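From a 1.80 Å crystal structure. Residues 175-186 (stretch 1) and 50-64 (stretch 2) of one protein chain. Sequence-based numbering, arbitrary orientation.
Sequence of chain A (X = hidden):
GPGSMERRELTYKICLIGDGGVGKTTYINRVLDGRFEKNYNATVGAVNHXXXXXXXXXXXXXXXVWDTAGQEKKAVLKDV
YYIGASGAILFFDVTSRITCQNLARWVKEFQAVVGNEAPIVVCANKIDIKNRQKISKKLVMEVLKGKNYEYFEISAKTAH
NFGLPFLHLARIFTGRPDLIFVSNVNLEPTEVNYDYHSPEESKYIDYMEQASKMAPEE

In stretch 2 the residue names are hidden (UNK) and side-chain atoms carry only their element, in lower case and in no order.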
ATOM      1  N   GLY A 175      12.826 -13.119   5.831  1.00 19.76           N
ATOM      2  CA  GLY A 175      12.871 -14.548   5.621  1.00 20.41           C
ATOM      3  C   GLY A 175      12.324 -15.394   6.773  1.00 20.89           C
ATOM      4  O   GLY A 175      12.462 -16.608   6.740  1.00 21.70           O
ATOM      5  N   ARG A 176      11.713 -14.755   7.782  1.00 20.03           N
ATOM      6  CA  ARG A 176      11.252 -15.418   8.985  1.00 20.12           C
ATOM      7  C   ARG A 176       9.737 -15.554   8.903  1.00 18.91           C
ATOM      8  O   ARG A 176       9.017 -14.593   9.139  1.00 17.69           O
ATOM      9  CB  ARG A 176      11.578 -14.614  10.247  1.00 21.36           C
ATOM     10  CG  ARG A 176      13.043 -14.493  10.671  1.00 23.92           C
ATOM     11  CD  ARG A 176      13.136 -13.682  11.984  1.00 24.99           C
ATOM     12  NE  ARG A 176      12.354 -14.363  13.023  1.00 26.49           N
ATOM     13  CZ  ARG A 176      11.505 -13.799  13.894  1.00 27.48           C
ATOM     14  NH1 ARG A 176      11.298 -12.477  13.965  1.00 28.28           N
ATOM     15  NH2 ARG A 176      10.847 -14.598  14.727  1.00 28.81           N
ATOM     16  N   PRO A 177       9.238 -16.755   8.582  1.00 18.85           N
ATOM     17  CA  PRO A 177       7.782 -16.893   8.399  1.00 18.80           C
ATOM     18  C   PRO A 177       7.012 -16.753   9.704  1.00 18.87           C
ATOM     19  O   PRO A 177       5.796 -16.493   9.687  1.00 17.80           O
ATOM     20  CB  PRO A 177       7.629 -18.328   7.840  1.00 19.41           C
ATOM     21  CG  PRO A 177       8.930 -19.014   8.132  1.00 20.47           C
ATOM     22  CD  PRO A 177       9.978 -17.956   8.158  1.00 20.45           C
ATOM     23  N   ASP A 178       7.711 -16.917  10.825  1.00 20.06           N
ATOM     24  CA  ASP A 178       7.082 -16.826  12.160  1.00 21.80           C
ATOM     25  C   ASP A 178       7.276 -15.482  12.842  1.00 21.80           C
ATOM     26  O   ASP A 178       6.882 -15.301  13.995  1.00 23.61           O
ATOM     27  CB  ASP A 178       7.551 -17.964  13.068  1.00 22.72           C
ATOM     28  CG  ASP A 178       9.078 -18.079  13.172  1.00 25.52           C
ATOM     29  OD1 ASP A 178       9.846 -17.437  12.426  1.00 25.23           O
ATOM     30  OD2 ASP A 178       9.500 -18.877  14.016  1.00 29.64           O
ATOM     31  N   LEU A 179       7.797 -14.502  12.108  1.00 21.07           N
ATOM     32  CA  LEU A 179       7.957 -13.175  12.647  1.00 20.30           C
ATOM     33  C   LEU A 179       6.584 -12.657  13.002  1.00 20.39           C
ATOM     34  O   LEU A 179       5.659 -12.782  12.213  1.00 19.01           O
ATOM     35  CB  LEU A 179       8.640 -12.257  11.624  1.00 19.67           C
ATOM     36  CG  LEU A 179       8.882 -10.784  11.945  1.00 19.50           C
ATOM     37  CD1 LEU A 179       9.983 -10.236  11.029  1.00 19.65           C
ATOM     38  CD2 LEU A 179       7.577  -9.957  11.784  1.00 19.42           C
ATOM     39  N   ILE A 180       6.455 -12.080  14.190  1.00 21.86           N
ATOM     40  CA  ILE A 180       5.239 -11.333  14.574  1.00 22.63           C
ATOM     41  C   ILE A 180       5.575  -9.922  15.072  1.00 22.00           C
ATOM     42  O   ILE A 180       6.698  -9.640  15.473  1.00 22.25           O
ATOM     43  CB  ILE A 180       4.412 -12.060  15.676  1.00 25.57           C
ATOM     44  CG1 ILE A 180       5.247 -12.258  16.942  1.00 27.67           C
ATOM     45  CG2 ILE A 180       3.884 -13.398  15.192  1.00 25.46           C
ATOM     46  CD1 ILE A 180       4.421 -12.696  18.156  1.00 30.38           C
ATOM     47  N   PHE A 181       4.585  -9.035  15.050  1.00 22.36           N
ATOM     48  CA  PHE A 181       4.777  -7.691  15.577  1.00 21.97           C
ATOM     49  C   PHE A 181       4.351  -7.697  17.022  1.00 22.61           C
ATOM     50  O   PHE A 181       3.318  -8.241  17.353  1.00 24.75           O
ATOM     51  CB  PHE A 181       3.964  -6.630  14.801  1.00 21.49           C
ATOM     52  CG  PHE A 181       4.400  -6.443  13.354  1.00 21.07           C
ATOM     53  CD1 PHE A 181       5.715  -6.608  12.970  1.00 20.06           C
ATOM     54  CD2 PHE A 181       3.474  -6.051  12.396  1.00 20.52           C
ATOM     55  CE1 PHE A 181       6.101  -6.405  11.648  1.00 20.44           C
ATOM     56  CE2 PHE A 181       3.858  -5.864  11.067  1.00 19.57           C
ATOM     57  CZ  PHE A 181       5.168  -6.016  10.697  1.00 18.54           C
ATOM     58  N   VAL A 182       5.163  -7.122  17.885  1.00 23.68           N
ATOM     59  CA  VAL A 182       4.828  -7.074  19.311  1.00 25.23           C
ATOM     60  C   VAL A 182       4.506  -5.679  19.788  1.00 26.32           C
ATOM     61  O   VAL A 182       4.329  -5.467  20.969  1.00 27.99           O
ATOM     62  CB  VAL A 182       5.988  -7.619  20.165  1.00 26.21           C
ATOM     63  CG1 VAL A 182       6.363  -9.009  19.675  1.00 28.21           C
ATOM     64  CG2 VAL A 182       7.162  -6.666  20.136  1.00 25.88           C
ATOM     65  N   SER A 183       4.495  -4.715  18.880  1.00 26.03           N
ATOM     66  CA  SER A 183       4.115  -3.330  19.202  1.00 26.28           C
ATOM     67  C   SER A 183       2.823  -3.015  18.466  1.00 26.62           C
ATOM     68  O   SER A 183       2.497  -3.673  17.493  1.00 27.24           O
ATOM     69  CB  SER A 183       5.207  -2.362  18.782  1.00 26.51           C
ATOM     70  OG  SER A 183       5.525  -2.486  17.391  1.00 25.52           O
ATOM     71  N   ASN A 184       2.073  -2.045  18.972  1.00 28.79           N
ATOM     72  CA  ASN A 184       0.813  -1.603  18.356  1.00 29.84           C
ATOM     73  C   ASN A 184       1.018  -0.247  17.705  1.00 29.57           C
ATOM     74  O   ASN A 184       1.643   0.629  18.297  1.00 32.62           O
ATOM     75  CB  ASN A 184      -0.285  -1.506  19.420  1.00 32.78           C
ATOM     76  CG  ASN A 184      -0.543  -2.842  20.104  1.00 36.02           C
ATOM     77  OD1 ASN A 184      -1.107  -3.757  19.511  1.00 38.06           O
ATOM     78  ND2 ASN A 184      -0.091  -2.967  21.340  1.00 39.47           N
ATOM     79  N   VAL A 185       0.487  -0.059  16.506  1.00 27.19           N
ATOM     80  CA  VAL A 185       0.703   1.210  15.807  1.00 26.32           C
ATOM     81  C   VAL A 185      -0.419   2.199  16.073  1.00 24.93           C
ATOM     82  O   VAL A 185      -1.591   1.795  16.239  1.00 25.72           O
ATOM     83  CB  VAL A 185       0.917   1.039  14.278  1.00 27.08           C
ATOM     84  CG1 VAL A 185       2.249   0.335  14.030  1.00 28.67           C
ATOM     85  CG2 VAL A 185      -0.257   0.319  13.618  1.00 28.47           C
ATOM     86  N   ASN A 186      -0.066   3.482  16.092  1.00 23.55           N
ATOM     87  CA  ASN A 186      -1.054   4.584  16.252  1.00 23.36           C
ATOM     88  C   ASN A 186      -1.851   4.750  14.962  1.00 22.10           C
ATOM     89  O   ASN A 186      -1.294   5.177  13.927  1.00 20.87           O
ATOM     90  CB  ASN A 186      -0.375   5.902  16.629  1.00 23.84           C
ATOM     91  CG  ASN A 186      -1.373   7.016  16.916  1.00 24.75           C
ATOM     92  OD1 ASN A 186      -2.453   7.063  16.337  1.00 25.25           O
ATOM     93  ND2 ASN A 186      -1.016   7.913  17.812  1.00 25.87           N
ATOM     94  N   UNK A  50       6.326   7.142   7.421  1.00 13.40           N
ATOM     95  CA  UNK A  50       7.076   6.112   8.164  1.00 14.02           C
ATOM     96  C   UNK A  50       6.205   5.414   9.184  1.00 13.83           C
ATOM     97  O   UNK A  50       5.525   6.075   9.977  1.00 13.62           O
ATOM     98  c   UNK A  50       6.878   8.502   7.599  1.00 13.76           C
ATOM     99  c   UNK A  50       8.174   6.877   8.875  1.00 14.95           C
ATOM    100  c   UNK A  50       8.034   8.290   8.490  1.00 14.91           C
ATOM    101  N   UNK A  51       6.236   4.083   9.153  1.00 14.90           N
ATOM    102  CA  UNK A  51       5.595   3.256  10.194  1.00 15.27           C
ATOM    103  C   UNK A  51       6.597   2.178  10.692  1.00 16.17           C
ATOM    104  O   UNK A  51       7.132   1.379   9.903  1.00 17.17           O
ATOM    105  c   UNK A  51       4.417   1.767   8.484  1.00 14.81           C
ATOM    106  c   UNK A  51       4.254   2.649   9.735  1.00 15.50           C
ATOM    107  c   UNK A  51       3.608   1.870  10.872  1.00 15.84           C
ATOM    108  N   UNK A  52       6.821   2.192  11.998  1.00 16.72           N
ATOM    109  CA  UNK A  52       7.765   1.322  12.666  1.00 18.08           C
ATOM    110  C   UNK A  52       7.004   0.301  13.514  1.00 18.00           C
ATOM    111  O   UNK A  52       6.078   0.639  14.260  1.00 18.28           O
ATOM    112  c   UNK A  52       9.702   1.143  14.294  1.00 19.59           C
ATOM    113  o   UNK A  52       9.425   3.066  12.792  1.00 20.42           O
ATOM    114  c   UNK A  52       8.701   2.113  13.583  1.00 19.39           C
ATOM    115  N   UNK A  53       7.420  -0.952  13.374  1.00 17.63           N
ATOM    116  CA  UNK A  53       6.968  -2.035  14.214  1.00 18.20           C
ATOM    117  C   UNK A  53       8.185  -2.635  14.913  1.00 19.76           C
ATOM    118  O   UNK A  53       9.277  -2.679  14.359  1.00 19.76           O
ATOM    119  c   UNK A  53       3.880  -2.811  13.073  1.00 17.19           C
ATOM    120  c   UNK A  53       5.141  -2.708  12.562  1.00 16.71           C
ATOM    121  c   UNK A  53       4.211  -1.772  10.556  1.00 16.15           C
ATOM    122  c   UNK A  53       2.944  -1.924  11.052  1.00 15.97           C
ATOM    123  c   UNK A  53       2.764  -2.428  12.313  1.00 17.17           C
ATOM    124  c   UNK A  53       6.330  -3.144  13.354  1.00 17.28           C
ATOM    125  c   UNK A  53       5.297  -2.183  11.295  1.00 16.44           C
ATOM    126  N   UNK A  54       7.973  -3.122  16.115  1.00 21.51           N
ATOM    127  CA  UNK A  54       8.976  -3.954  16.799  1.00 23.10           C
ATOM    128  C   UNK A  54       8.555  -5.403  16.638  1.00 23.25           C
ATOM    129  O   UNK A  54       7.371  -5.753  16.814  1.00 22.59           O
ATOM    130  c   UNK A  54      11.478  -3.814  18.717  1.00 29.44           C
ATOM    131  c   UNK A  54       9.009  -3.548  18.270  1.00 25.67           C
ATOM    132  c   UNK A  54       9.862  -3.366  20.564  1.00 29.85           C
ATOM    133  c   UNK A  54      10.069  -4.073  19.224  1.00 28.32           C
ATOM    134  N   UNK A  55       9.486  -6.260  16.245  1.00 24.27           N
ATOM    135  CA  UNK A  55       9.170  -7.664  16.147  1.00 25.42           C
ATOM    136  C   UNK A  55       9.525  -8.469  17.415  1.00 26.21           C
ATOM    137  O   UNK A  55       9.991  -7.913  18.432  1.00 24.46           O
ATOM    138  c   UNK A  55       9.752  -8.274  14.851  1.00 26.87           C
ATOM    139  o   UNK A  55      11.749  -8.709  16.076  1.00 30.89           O
ATOM    140  o   UNK A  55      11.858  -8.772  13.864  1.00 29.86           O
ATOM    141  c   UNK A  55      11.230  -8.595  14.944  1.00 29.51           C
ATOM    142  N   UNK A  56       9.203  -9.754  17.358  1.00 26.09           N
ATOM    143  CA  UNK A  56       9.267 -10.668  18.512  1.00 28.62           C
ATOM    144  C   UNK A  56      10.702 -10.996  18.924  1.00 30.25           C
ATOM    145  O   UNK A  56      10.930 -11.656  19.958  1.00 30.29           O
ATOM    146  o   UNK A  56       9.775 -13.756  17.157  1.00 29.20           O
ATOM    147  o   UNK A  56       8.923 -12.239  15.839  1.00 25.97           O
ATOM    148  c   UNK A  56       8.535 -11.976  18.177  1.00 27.68           C
ATOM    149  c   UNK A  56       9.135 -12.695  16.978  1.00 28.15           C
ATOM    150  N   UNK A  57      11.648 -10.603  18.080  1.00 30.74           N
ATOM    151  CA  UNK A  57      13.073 -10.773  18.344  1.00 32.30           C
ATOM    152  C   UNK A  57      13.760  -9.437  18.600  1.00 32.71           C
ATOM    153  O   UNK A  57      15.001  -9.351  18.607  1.00 33.39           O
ATOM    154  c   UNK A  57      13.725 -11.481  17.158  1.00 34.89           C
ATOM    155  n   UNK A  57      13.824 -14.984  15.927  1.00 40.31           N
ATOM    156  c   UNK A  57      13.465 -12.968  17.185  1.00 36.29           C
ATOM    157  o   UNK A  57      14.935 -13.130  15.291  1.00 44.42           O
ATOM    158  c   UNK A  57      14.140 -13.704  16.053  1.00 39.46           C
ATOM    159  N   UNK A  58      12.950  -8.395  18.806  1.00 31.06           N
ATOM    160  CA  UNK A  58      13.460  -7.069  19.149  1.00 30.79           C
ATOM    161  C   UNK A  58      14.041  -6.272  17.982  1.00 30.88           C
ATOM    162  O   UNK A  58      14.737  -5.300  18.206  1.00 31.75           O
ATOM    163  N   UNK A  59      13.754  -6.662  16.742  1.00 29.05           N
ATOM    164  CA  UNK A  59      14.196  -5.864  15.601  1.00 28.27           C
ATOM    165  C   UNK A  59      13.211  -4.729  15.359  1.00 26.31           C
ATOM    166  O   UNK A  59      11.992  -4.898  15.532  1.00 26.28           O
ATOM    167  o   UNK A  59      16.320  -7.970  14.546  1.00 33.93           O
ATOM    168  c   UNK A  59      15.095  -7.966  14.519  1.00 31.93           C
ATOM    169  n   UNK A  59      14.374  -9.074  14.613  1.00 33.13           N
ATOM    170  c   UNK A  59      14.324  -6.681  14.324  1.00 29.56           C
ATOM    171  N   UNK A  60      13.755  -3.584  14.982  1.00 26.20           N
ATOM    172  CA  UNK A  60      12.971  -2.413  14.596  1.00 25.91           C
ATOM    173  C   UNK A  60      12.797  -2.490  13.091  1.00 24.12           C
ATOM    174  O   UNK A  60      13.787  -2.490  12.348  1.00 25.29           O
ATOM    175  c   UNK A  60      13.708  -1.093  14.911  1.00 27.99           C
ATOM    176  c   UNK A  60      14.372  -1.151  16.271  1.00 30.28           C
ATOM    177  c   UNK A  60      12.764   0.086  14.812  1.00 28.34           C
ATOM    178  N   UNK A  61      11.548  -2.534  12.641  1.00 22.00           N
ATOM    179  CA  UNK A  61      11.258  -2.671  11.242  1.00 20.67           C
ATOM    180  C   UNK A  61      10.502  -1.454  10.793  1.00 19.15           C
ATOM    181  O   UNK A  61       9.409  -1.204  11.286  1.00 19.75           O
ATOM    182  c   UNK A  61      10.585  -6.466  11.294  1.00 21.32           C
ATOM    183  c   UNK A  61      11.308  -5.129  11.326  1.00 21.16           C
ATOM    184  c   UNK A  61      10.441  -3.934  10.990  1.00 20.47           C
ATOM    185  c   UNK A  61       9.971  -3.983   9.533  1.00 20.12           C
ATOM    186  N   UNK A  62      11.107  -0.670   9.915  1.00 18.60           N
ATOM    187  CA  UNK A  62      10.487   0.586   9.473  1.00 18.82           C
ATOM    188  C   UNK A  62      10.120   0.488   8.011  1.00 17.01           C
ATOM    189  O   UNK A  62      10.973   0.146   7.149  1.00 17.22           O
ATOM    190  c   UNK A  62      11.676   4.329   9.345  1.00 23.23           C
ATOM    191  c   UNK A  62      10.775   3.110   9.151  1.00 21.11           C
ATOM    192  c   UNK A  62      11.400   1.811   9.701  1.00 20.21           C
ATOM    193  c   UNK A  62      11.658   4.793  10.763  1.00 24.04           C
ATOM    194  n   UNK A  62      12.734   5.798  10.966  1.00 25.75           N
ATOM    195  N   UNK A  63       8.851   0.768   7.725  1.00 15.44           N
ATOM    196  CA  UNK A  63       8.383   0.891   6.353  1.00 14.16           C
ATOM    197  C   UNK A  63       8.214   2.383   6.022  1.00 14.59           C
ATOM    198  O   UNK A  63       7.522   3.121   6.723  1.00 14.72           O
ATOM    199  c   UNK A  63       6.782  -3.201   7.939  1.00 13.11           C
ATOM    200  c   UNK A  63       7.137  -1.322   6.476  1.00 13.00           C
ATOM    201  c   UNK A  63       7.593  -2.193   5.503  1.00 13.33           C
ATOM    202  c   UNK A  63       7.241  -4.078   6.966  1.00 13.04           C
ATOM    203  c   UNK A  63       7.047   0.159   6.194  1.00 13.57           C
ATOM    204  c   UNK A  63       6.742  -1.837   7.694  1.00 13.34           C
ATOM    205  c   UNK A  63       7.640  -3.576   5.724  1.00 13.23           C
ATOM    206  N   UNK A  64       8.824   2.807   4.927  1.00 14.40           N
ATOM    207  CA  UNK A  64       8.606   4.145   4.419  1.00 13.99           C
ATOM    208  C   UNK A  64       7.622   4.017   3.305  1.00 13.06           C
ATOM    209  O   UNK A  64       7.977   3.584   2.186  1.00 12.66           O
ATOM    210  n   UNK A  64      12.113   4.896   5.004  1.00 15.61           N
ATOM    211  c   UNK A  64      10.808   5.203   5.084  1.00 15.41           C
ATOM    212  c   UNK A  64       9.942   4.735   3.935  1.00 14.79           C
ATOM    213  o   UNK A  64      10.325   5.847   6.041  1.00 14.94           O
TER
HETATM  214  O   HOH W   1       4.830  -0.199  16.580  1.00 27.93           O

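Position 50 has three side-chain carbons closing a ring onto its own backbone N, which only proline does: Pro50, out of reach of stretch 1. Position 51 bears one carbon carrying two more, and one of these lies 3.8 Å from CG1 of Val185; without oxygen, this is Val51, suited to a buried apolar spot. Position 52 has a carbon carrying one oxygen and one carbon, pointing away from stretch 1, hence Thr52; a hydroxyl suits this partly exposed place, where it is satisfied elsewhere in the structure.

Position 53 is a carbon and a six-carbon ring without oxygen, in an offset stack on the ring of Phe181, centroids 4.0 Å apart and planes at 13°: Phe53, whose flat apolar ring suits stacking. Val185 CG1 comes within 3.3 Å of Phe53 CE2. Position 54 has four carbons, forked at the second and packed on Val182: Leu54, an aliphatic match, its CG 4.0 Å from Val182 CG2.

At position 55 two carbons end in two oxygens, one near the guanidinium of Arg176: Asp55. Its OD1 accepts from the backbone N of 57 (2.8 Å) and of 59 (2.9 Å), bracing a type I turn. Across the stretches Asp55 OD2 makes a long salt bridge, 3.7 Å, to Arg176 NH1; within its own loop it also accepts from the side chain of 59. Position 56 has the same atoms, but its oxygens meet Arg176 and the backbone of Ile180: Asp56. Its OD2 lies 2.8 Å from Arg176 NH2, and its OD1 accepts from Arg176 NH1 and from Ile180 N, each at 3.0 Å. A carboxylate suits these donors.

Position 57 has three carbons, the third carrying one oxygen and one nitrogen, over one face of the Arg176 guanidinium: Gln57, a polar chain suited to an exposed place. Position 58 has no side chain; Gly58 fits the positive phi that ends the turn. Position 59, two carbons with an oxygen and a nitrogen, is Asn59, whose ND2 donates to Asp55 OD2 at 2.6 Å.

Position 60, one carbon carrying two, is out of reach: Val60, its beta-branching common in strands. Position 61 has four carbons, forked at the first, packed on Leu179: Ile61, aliphatic and buried, its CD1 3.8 Å from Leu179 CD1. Position 62, four carbons ending in nitrogen, is Lys62, out of reach, its charge suited to partial exposure. Position 63, a carbon and six-carbon ring with its edge near Phe181 CZ, is Phe63, apolar and buried. Position 64, with an amide on its second carbon, is Asn64, out of reach, its polarity suited to partial exposure.

The contact joins a short backbone pairing to two side-chain clusters. Val182 N donates to Leu54 O (2.8 Å); backbone Leu54 N donates to the side-chain Ser183 OG (2.8 Å). Stacked phenylalanines and aliphatic neighbours supply apolar packing, while Arg176 and Asp56 fasten the turn.

Stretch 2 50-64: PVTFLDDQGNVIKFN
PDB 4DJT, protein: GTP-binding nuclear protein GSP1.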